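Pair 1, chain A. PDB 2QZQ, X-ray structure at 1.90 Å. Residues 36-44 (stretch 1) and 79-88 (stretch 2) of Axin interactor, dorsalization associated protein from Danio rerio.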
# COMPACT_ATOMS: atom_id res chain seq x y z
N ILE A 36 -2.40 -7.08 0.21
CA ILE A 36 -2.51 -5.61 0.19
C ILE A 36 -3.09 -5.13 -1.11
O ILE A 36 -2.71 -5.60 -2.18
CB ILE A 36 -1.14 -4.94 0.49
CG1 ILE A 36 -0.75 -5.21 1.95
CG2 ILE A 36 -1.17 -3.36 0.20
CD1 ILE A 36 0.68 -4.67 2.34
N THR A 37 -4.01 -4.17 -1.00
CA THR A 37 -4.59 -3.48 -2.12
C THR A 37 -3.93 -2.11 -2.18
O THR A 37 -3.94 -1.35 -1.19
CB THR A 37 -6.09 -3.31 -1.97
OG1 THR A 37 -6.69 -4.59 -2.00
CG2 THR A 37 -6.70 -2.47 -3.12
N VAL A 38 -3.36 -1.84 -3.35
CA VAL A 38 -2.69 -0.57 -3.63
C VAL A 38 -3.54 0.20 -4.64
O VAL A 38 -3.83 -0.29 -5.74
CB VAL A 38 -1.24 -0.77 -4.17
CG1 VAL A 38 -0.51 0.62 -4.41
CG2 VAL A 38 -0.41 -1.67 -3.25
N SER A 39 -3.93 1.40 -4.24
CA SER A 39 -4.70 2.28 -5.07
C SER A 39 -4.06 3.68 -5.06
O SER A 39 -3.29 4.01 -4.16
CB SER A 39 -6.16 2.33 -4.59
OG SER A 39 -6.28 2.84 -3.27
N VAL A 40 -4.39 4.47 -6.09
CA VAL A 40 -3.97 5.87 -6.16
C VAL A 40 -5.25 6.70 -6.24
O VAL A 40 -6.05 6.53 -7.18
CB VAL A 40 -3.07 6.13 -7.38
CG1 VAL A 40 -2.58 7.59 -7.39
CG2 VAL A 40 -1.85 5.17 -7.37
N LYS A 41 -5.46 7.55 -5.23
CA LYS A 41 -6.71 8.30 -5.07
C LYS A 41 -6.45 9.78 -5.22
O LYS A 41 -5.41 10.26 -4.78
CB LYS A 41 -7.33 8.05 -3.68
CG LYS A 41 -7.74 6.59 -3.37
CD LYS A 41 -8.85 6.10 -4.27
CE LYS A 41 -9.69 5.01 -3.58
NZ LYS A 41 -9.23 3.66 -3.90
N ASP A 42 -7.39 10.52 -5.81
CA ASP A 42 -7.29 11.99 -5.83
C ASP A 42 -7.62 12.59 -4.46
O ASP A 42 -7.93 11.87 -3.51
CB ASP A 42 -8.06 12.66 -7.00
CG ASP A 42 -9.59 12.58 -6.86
OD1 ASP A 42 -10.12 12.21 -5.80
OD2 ASP A 42 -10.28 12.89 -7.86
N LEU A 43 -7.56 13.92 -4.37
CA LEU A 43 -7.96 14.62 -3.14
C LEU A 43 -9.30 14.20 -2.58
O LEU A 43 -9.50 14.25 -1.37
CB LEU A 43 -8.07 16.11 -3.39
CG LEU A 43 -6.90 16.99 -3.03
CD1 LEU A 43 -7.39 18.41 -3.20
CD2 LEU A 43 -6.41 16.71 -1.61
N ASN A 44 -10.22 13.87 -3.47
CA ASN A 44 -11.57 13.55 -3.04
C ASN A 44 -11.80 12.06 -2.83
O ASN A 44 -12.93 11.64 -2.63
CB ASN A 44 -12.60 14.13 -4.00
CG ASN A 44 -12.53 15.67 -4.08
OD1 ASN A 44 -12.47 16.23 -5.17
ND2 ASN A 44 -12.53 16.33 -2.93
N LYS A 79 2.17 13.25 -14.33
CA LYS A 79 0.76 13.33 -14.75
C LYS A 79 -0.25 13.16 -13.62
O LYS A 79 -1.47 13.34 -13.82
CB LYS A 79 0.49 12.30 -15.85
CG LYS A 79 1.23 12.57 -17.13
CD LYS A 79 1.04 11.43 -18.10
CE LYS A 79 1.99 11.51 -19.28
NZ LYS A 79 2.02 10.20 -19.96
N LEU A 80 0.25 12.83 -12.43
CA LEU A 80 -0.57 12.77 -11.23
C LEU A 80 -0.86 14.18 -10.69
O LEU A 80 0.04 15.04 -10.68
CB LEU A 80 0.09 11.86 -10.16
CG LEU A 80 0.02 10.35 -10.44
CD1 LEU A 80 0.99 9.57 -9.59
CD2 LEU A 80 -1.41 9.77 -10.29
N PRO A 81 -2.12 14.41 -10.27
CA PRO A 81 -2.50 15.72 -9.72
C PRO A 81 -1.88 15.93 -8.33
O PRO A 81 -1.60 14.96 -7.63
CB PRO A 81 -4.03 15.65 -9.65
CG PRO A 81 -4.36 14.19 -9.56
CD PRO A 81 -3.25 13.46 -10.28
N LYS A 82 -1.66 17.20 -7.95
CA LYS A 82 -0.92 17.50 -6.72
C LYS A 82 -1.47 16.91 -5.40
O LYS A 82 -0.69 16.57 -4.49
CB LYS A 82 -0.66 19.01 -6.59
CG LYS A 82 0.47 19.37 -7.41
N GLY A 83 -2.78 16.76 -5.29
CA GLY A 83 -3.34 16.18 -4.06
C GLY A 83 -3.53 14.66 -4.08
O GLY A 83 -4.26 14.12 -3.24
N ALA A 84 -2.92 13.96 -5.03
CA ALA A 84 -3.05 12.50 -5.07
C ALA A 84 -2.33 11.83 -3.90
O ALA A 84 -1.39 12.39 -3.31
CB ALA A 84 -2.57 11.95 -6.38
N ALA A 85 -2.80 10.64 -3.54
CA ALA A 85 -2.10 9.83 -2.55
C ALA A 85 -2.18 8.37 -2.97
O ALA A 85 -3.14 7.94 -3.61
CB ALA A 85 -2.71 10.00 -1.18
N ILE A 86 -1.14 7.62 -2.61
CA ILE A 86 -1.11 6.18 -2.82
C ILE A 86 -1.51 5.50 -1.49
O ILE A 86 -0.89 5.75 -0.44
CB ILE A 86 0.30 5.71 -3.25
CG1 ILE A 86 0.85 6.57 -4.41
CG2 ILE A 86 0.30 4.22 -3.68
CD1 ILE A 86 2.28 6.21 -4.79
N PHE A 87 -2.53 4.64 -1.56
CA PHE A 87 -3.03 3.89 -0.40
C PHE A 87 -2.59 2.44 -0.43
O PHE A 87 -2.46 1.86 -1.50
CB PHE A 87 -4.56 3.93 -0.40
CG PHE A 87 -5.11 5.18 0.16
CD1 PHE A 87 -5.51 5.23 1.48
CD2 PHE A 87 -5.23 6.33 -0.63
CE1 PHE A 87 -6.02 6.46 2.04
CE2 PHE A 87 -5.72 7.52 -0.10
CZ PHE A 87 -6.12 7.58 1.24
N PHE A 88 -2.36 1.87 0.75
CA PHE A 88 -2.00 0.49 0.93
C PHE A 88 -2.96 0.01 1.99
O PHE A 88 -2.92 0.51 3.12
CB PHE A 88 -0.55 0.36 1.45
CG PHE A 88 0.44 1.12 0.63
CD1 PHE A 88 1.12 0.50 -0.40
CD2 PHE A 88 0.62 2.48 0.84
CE1 PHE A 88 2.02 1.23 -1.21
CE2 PHE A 88 1.51 3.20 0.05
CZ PHE A 88 2.19 2.58 -0.98

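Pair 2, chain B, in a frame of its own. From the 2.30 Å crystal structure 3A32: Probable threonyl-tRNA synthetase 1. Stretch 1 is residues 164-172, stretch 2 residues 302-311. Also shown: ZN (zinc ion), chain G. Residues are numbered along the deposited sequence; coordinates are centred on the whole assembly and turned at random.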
# COMPACT_ATOMS: atom_id res chain seq x y z
N ASP B 164 6.64 -8.56 7.18
CA ASP B 164 6.65 -9.02 8.55
C ASP B 164 5.37 -9.78 8.88
O ASP B 164 4.28 -9.36 8.50
CB ASP B 164 6.75 -7.77 9.44
CG ASP B 164 7.23 -8.08 10.86
OD1 ASP B 164 7.87 -9.14 11.07
OD2 ASP B 164 6.99 -7.23 11.76
N ALA B 165 5.48 -10.87 9.66
CA ALA B 165 4.28 -11.54 10.13
C ALA B 165 4.57 -12.13 11.48
O ALA B 165 5.74 -12.34 11.84
CB ALA B 165 3.83 -12.62 9.14
N HIS B 166 3.51 -12.33 12.25
CA HIS B 166 3.57 -12.98 13.53
C HIS B 166 2.56 -14.11 13.58
O HIS B 166 1.43 -13.99 13.08
CB HIS B 166 3.43 -11.96 14.67
CG HIS B 166 4.58 -11.00 14.71
ND1 HIS B 166 4.59 -9.84 13.99
CD2 HIS B 166 5.81 -11.12 15.26
CE1 HIS B 166 5.75 -9.23 14.14
NE2 HIS B 166 6.51 -9.99 14.91
N ILE B 167 2.99 -15.23 14.15
CA ILE B 167 2.19 -16.42 14.20
C ILE B 167 2.13 -16.94 15.63
O ILE B 167 3.16 -17.14 16.28
CB ILE B 167 2.76 -17.52 13.27
CG1 ILE B 167 3.00 -16.95 11.89
CG2 ILE B 167 1.83 -18.79 13.22
CD1 ILE B 167 3.19 -18.06 10.85
N ILE B 168 0.92 -17.14 16.12
CA ILE B 168 0.70 -17.79 17.41
C ILE B 168 0.10 -19.17 17.12
O ILE B 168 -1.05 -19.27 16.67
CB ILE B 168 -0.23 -16.92 18.29
CG1 ILE B 168 0.44 -15.56 18.48
CG2 ILE B 168 -0.59 -17.63 19.61
CD1 ILE B 168 -0.34 -14.52 19.25
N VAL B 169 0.89 -20.22 17.34
CA VAL B 169 0.54 -21.56 16.84
C VAL B 169 0.62 -22.62 17.96
O VAL B 169 1.64 -22.69 18.64
CB VAL B 169 1.44 -22.01 15.64
CG1 VAL B 169 2.88 -21.76 15.90
CG2 VAL B 169 1.23 -23.43 15.37
N PRO B 170 -0.47 -23.41 18.17
CA PRO B 170 -0.42 -24.46 19.21
C PRO B 170 0.60 -25.50 18.85
O PRO B 170 0.92 -25.67 17.67
CB PRO B 170 -1.81 -25.10 19.12
CG PRO B 170 -2.69 -24.03 18.57
CD PRO B 170 -1.80 -23.39 17.52
N GLY B 171 1.09 -26.22 19.86
CA GLY B 171 2.01 -27.34 19.66
C GLY B 171 1.66 -28.33 18.56
O GLY B 171 2.55 -28.79 17.84
N GLY B 172 0.38 -28.67 18.42
CA GLY B 172 -0.05 -29.64 17.38
C GLY B 172 0.16 -29.27 15.91
O GLY B 172 0.11 -30.14 15.01
N GLY B 302 -7.53 -23.15 26.43
CA GLY B 302 -7.15 -24.43 27.07
C GLY B 302 -5.97 -25.14 26.40
O GLY B 302 -5.91 -26.39 26.36
N ILE B 303 -5.05 -24.34 25.84
CA ILE B 303 -3.81 -24.82 25.24
C ILE B 303 -2.62 -24.45 26.14
O ILE B 303 -2.42 -23.30 26.48
CB ILE B 303 -3.67 -24.29 23.78
CG1 ILE B 303 -4.71 -24.99 22.89
CG2 ILE B 303 -2.27 -24.51 23.22
CD1 ILE B 303 -5.03 -24.25 21.67
N GLU B 304 -1.83 -25.46 26.50
CA GLU B 304 -0.65 -25.31 27.37
C GLU B 304 0.63 -25.20 26.51
O GLU B 304 1.55 -24.46 26.86
CB GLU B 304 -0.53 -26.50 28.36
CG GLU B 304 0.03 -26.14 29.76
CD GLU B 304 -1.07 -26.08 30.87
OE1 GLU B 304 -1.47 -27.15 31.39
OE2 GLU B 304 -1.53 -24.97 31.23
N GLU B 305 0.67 -25.93 25.39
CA GLU B 305 1.78 -25.86 24.44
C GLU B 305 1.49 -24.93 23.25
O GLU B 305 0.71 -25.27 22.39
CB GLU B 305 2.18 -27.24 23.91
CG GLU B 305 3.65 -27.28 23.50
CD GLU B 305 4.01 -28.48 22.61
OE1 GLU B 305 3.21 -29.45 22.55
OE2 GLU B 305 5.10 -28.43 21.95
N VAL B 306 2.11 -23.77 23.23
CA VAL B 306 1.89 -22.81 22.16
C VAL B 306 3.21 -22.07 21.87
O VAL B 306 4.03 -21.89 22.77
CB VAL B 306 0.73 -21.81 22.50
CG1 VAL B 306 1.10 -20.90 23.66
CG2 VAL B 306 0.32 -20.95 21.28
N TYR B 307 3.39 -21.64 20.62
CA TYR B 307 4.60 -20.91 20.21
C TYR B 307 4.27 -19.58 19.56
O TYR B 307 3.25 -19.46 18.88
CB TYR B 307 5.47 -21.78 19.26
CG TYR B 307 5.91 -23.07 19.95
CD1 TYR B 307 7.06 -23.09 20.76
CD2 TYR B 307 5.14 -24.23 19.85
CE1 TYR B 307 7.42 -24.25 21.42
CE2 TYR B 307 5.50 -25.39 20.50
CZ TYR B 307 6.64 -25.38 21.29
OH TYR B 307 7.01 -26.54 21.95
N ILE B 308 5.16 -18.62 19.77
CA ILE B 308 5.10 -17.30 19.17
C ILE B 308 6.25 -17.16 18.16
O ILE B 308 7.44 -17.42 18.47
CB ILE B 308 5.16 -16.19 20.24
CG1 ILE B 308 3.81 -15.96 20.91
CG2 ILE B 308 5.50 -14.86 19.59
CD1 ILE B 308 3.20 -17.11 21.76
N ILE B 309 5.90 -16.80 16.93
CA ILE B 309 6.88 -16.74 15.88
C ILE B 309 6.86 -15.37 15.19
O ILE B 309 5.79 -14.84 14.89
CB ILE B 309 6.67 -17.91 14.85
CG1 ILE B 309 6.93 -19.26 15.50
CG2 ILE B 309 7.55 -17.71 13.59
CD1 ILE B 309 6.52 -20.48 14.69
N HIS B 310 8.04 -14.81 15.00
CA HIS B 310 8.30 -13.71 14.07
C HIS B 310 8.79 -14.36 12.78
O HIS B 310 9.61 -15.27 12.85
CB HIS B 310 9.51 -12.89 14.53
CG HIS B 310 9.46 -12.40 15.95
ND1 HIS B 310 9.13 -11.11 16.27
CD2 HIS B 310 9.77 -13.02 17.12
CE1 HIS B 310 9.22 -10.95 17.58
NE2 HIS B 310 9.62 -12.09 18.12
N ARG B 311 8.32 -13.91 11.62
CA ARG B 311 8.86 -14.45 10.36
C ARG B 311 8.83 -13.42 9.24
O ARG B 311 7.90 -12.65 9.16
CB ARG B 311 8.12 -15.73 9.95
CG ARG B 311 6.58 -15.66 9.86
CD ARG B 311 6.05 -15.59 8.41
NE ARG B 311 6.22 -14.30 7.73
CZ ARG B 311 5.83 -14.06 6.47
NH1 ARG B 311 5.23 -15.02 5.75
NH2 ARG B 311 6.02 -12.86 5.92
ZN ZN G . 8.40 -9.49 15.22
O HOH W 1 9.10 -9.49 13.32

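The sharpest difference lies at one non-hydrogen-bonded cross-strand pair, filled by oil in pair 1 and by metal in pair 2. In pair 1, Val A38 faces Phe A88, and the contact is plain apolar packing, with Val A38 CG2 3.9 Å from Phe A88 CD1. The superposed residues in pair 2 are His B166 and His B310, whose side chains converge on a zinc ion: His B166 NE2 binds ZN at 2.0 Å and His B310 ND1 binds it at 2.1 Å. A water at 2.0 Å from ZN and one ligand from elsewhere in the structure complete the set. The two nitrogens, His B166 NE2 and His B310 ND1, sit only 3.2 Å apart because both coordinate the metal, not because they share a proton. One histidine uses its far nitrogen and the other its near one, so rings rooted at CA atoms 4.8 Å apart reach a single point. The zinc-bound water also donates a hydrogen bond to Asp B164 OD1, at 2.6 Å from the water oxygen.

The scaffold beneath is nearly identical. Fourteen central residues superpose with an RMSD of 0.6 Å, and in each case two antiparallel strands approach to 4.6 Å, with their directions at 161° in pair 1 and 162° in pair 2. Narrow hydrogen-bonded rings recur at the same places. Ser A39 and Phe A87 exchange two bonds (Ser A39 N to Phe A87 O 3.1 Å, Phe A87 N to Ser A39 O 2.8 Å), as do their counterparts Ile B167 and Ile B309 (Ile B167 N to Ile B309 O 2.9 Å, Ile B309 N to Ile B167 O 2.8 Å). Lys A41 with Ala A85 matches Val B169 with Tyr B307 in the same way. The backbone thus fixes the register while the side chains remain free to differ.

One pair is filled alike in both: Val A40 with Ile A86, matched by Ile B168 with Ile B308. Here branched aliphatics meet at the same separation, Val A40 CG2 to Ile A86 CG1 and Ile B168 CG1 to Ile B308 CG1 both being 4.2 Å.

On the other face, bulk is redistributed. In pair 1 the large ring belongs to Phe A87, and Lys A41 lays its aliphatic stem beside it, Lys A41 CG lying 3.7 Å from Phe A87 CD2, while its amine makes a weak hydrogen bond to Ser A39 (Lys A41 NZ to Ser A39 OG 3.1 Å). Small Ala A85 completes the pair with Lys A41. In pair 2 the ring shifts to Tyr B307, and Val B169 bridges two neighbours: its CG1 is 4.2 Å from Tyr B307 CB and 4.0 Å from Ile B309 CD1.

At one further matched pair, glycine changes sides. Gly A83 faces Leu A43, and a CB on it would fall 2.3 Å from Leu A43 CG; at the matched positions, Glu B305 faces Gly B171, whose CB would fall 2.3 Å from Glu B305 OE1. Here each contact sets a side chain against a glycine, and the two make opposite choices.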